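Local structure of YscQ-C, type III secretion protein (Yersinia pseudotuberculosis, 3UEP) at the interface of chains A and B. The protein is the C-terminal, FliN-like part of YscQ, made from an internal translation start, and serves the Yersinia type III secretion machinery that exports Yop proteins. Coordinates in Å, arbitrary orientation; residue numbers count along the deposited sequence, not the author numbering. Chains: chain A/B, YscQ-C, type III secretion protein.

The interface of chains A and B. Residues chain A 23-25; chain B 26, 28-30.
Strand 20-27 of chain A runs antiparallel to strand 20-33 of chain B, and A:Val23 and B:Gln30 are joined by a reciprocal pair of backbone hydrogen bonds: A:Val23 N donates to B:Gln30 O at 2.8 Å, and B:Gln30 N returns a bond to A:Val23 O at 2.7 Å. Both are nearly straight, each N-H pointing almost down the partner's C=O. Two residues along, A:Phe25 N donates to B:Gly28 O (2.9 Å), but from above the carbonyl plane, 37° out of it. The strands thus join in an intermolecular sheet, typical of the intertwined FliN-type C-terminal domains, and the two-fold repeats the pairing with the chains exchanged.

In chain A the side chains alternate, A:Ser24 pointing to one face and A:Val23 and A:Phe25 to the other; B:Glu26 and B:Arg29 share the A:Ser24 face. There A:Ser24 CB packs against two neighbouring chain B side chains, 4.0 Å from the B:Arg29 methylene CG and equally far from the B:Glu26 carboxylate carbon. B:Glu26 reaches alongside A:Ser24 because CG is anti to the backbone N (chi1 -170°) and the chain stays extended. Its carboxylate is tied within chain B by a salt bridge from OE1 to B:Arg29 NE, 3.3 Å, which probably steadies both arms beside the serine. On the opposite face the A:Phe25 ring turns an edge to the B:Gly28 backbone: B:Gly28 C lies in the ring plane, with ring atom CD2 of A:Phe25 3.8 Å from it.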
loop_
_atom_site.group_PDB
_atom_site.type_symbol
_atom_site.label_atom_id
_atom_site.label_comp_id
_atom_site.label_asym_id
_atom_site.label_seq_id
_atom_site.Cartn_x
_atom_site.Cartn_y
_atom_site.Cartn_z
ATOM N N VAL A 23 6.490 8.075 2.132
ATOM C CA VAL A 23 5.064 7.905 1.904
ATOM C C VAL A 23 4.862 6.715 0.985
ATOM O O VAL A 23 5.590 6.554 0.012
ATOM C CB VAL A 23 4.455 9.155 1.282
ATOM C CG1 VAL A 23 2.975 8.959 1.035
ATOM C CG2 VAL A 23 4.700 10.372 2.197
ATOM N N SER A 24 3.907 5.858 1.320
ATOM C CA SER A 24 3.580 4.718 0.470
ATOM C C SER A 24 2.087 4.745 0.123
ATOM O O SER A 24 1.284 5.339 0.854
ATOM C CB SER A 24 3.988 3.396 1.144
ATOM O OG SER A 24 3.228 3.156 2.317
ATOM N N PHE A 25 1.726 4.116 -0.995
ATOM C CA PHE A 25 0.351 4.155 -1.494
ATOM C C PHE A 25 -0.143 2.732 -1.649
ATOM O O PHE A 25 0.475 1.937 -2.347
ATOM C CB PHE A 25 0.275 4.897 -2.848
ATOM C CG PHE A 25 0.865 6.305 -2.809
ATOM C CD1 PHE A 25 0.072 7.398 -2.487
ATOM C CD2 PHE A 25 2.220 6.520 -3.071
ATOM C CE1 PHE A 25 0.613 8.686 -2.429
ATOM C CE2 PHE A 25 2.776 7.813 -3.014
ATOM C CZ PHE A 25 1.970 8.896 -2.698
ATOM N N GLU B 26 0.961 -2.544 -2.385
ATOM C CA GLU B 26 1.580 -1.235 -2.498
ATOM C C GLU B 26 1.837 -0.892 -3.965
ATOM O O GLU B 26 2.587 -1.588 -4.658
ATOM C CB GLU B 26 2.881 -1.225 -1.672
ATOM C CG GLU B 26 3.518 0.133 -1.495
ATOM C CD GLU B 26 4.872 0.044 -0.815
ATOM O OE1 GLU B 26 5.875 -0.131 -1.530
ATOM O OE2 GLU B 26 4.937 0.129 0.426
ATOM N N GLY B 28 2.974 2.187 -4.979
ATOM C CA GLY B 28 3.934 3.274 -5.073
ATOM C C GLY B 28 4.557 3.642 -3.731
ATOM O O GLY B 28 3.993 3.337 -2.662
ATOM N N ARG B 29 5.729 4.274 -3.809
ATOM C CA ARG B 29 6.476 4.750 -2.644
ATOM C C ARG B 29 7.164 6.053 -3.032
ATOM O O ARG B 29 7.719 6.156 -4.128
ATOM C CB ARG B 29 7.556 3.745 -2.245
ATOM C CG ARG B 29 7.178 2.788 -1.136
ATOM C CD ARG B 29 8.354 1.880 -0.781
ATOM N NE ARG B 29 8.889 1.193 -1.955
ATOM C CZ ARG B 29 9.870 0.296 -1.918
ATOM N NH1 ARG B 29 10.431 -0.031 -0.760
ATOM N NH2 ARG B 29 10.289 -0.274 -3.039
ATOM N N GLN B 30 7.152 7.043 -2.143
ATOM C CA GLN B 30 7.795 8.311 -2.471
ATOM C C GLN B 30 8.349 9.024 -1.249
ATOM O O GLN B 30 7.734 9.022 -0.189
ATOM C CB GLN B 30 6.789 9.235 -3.147
ATOM C CG GLN B 30 6.716 9.138 -4.647
ATOM C CD GLN B 30 5.817 10.214 -5.224
ATOM O OE1 GLN B 30 5.294 11.056 -4.490
ATOM N NE2 GLN B 30 5.636 10.200 -6.538
#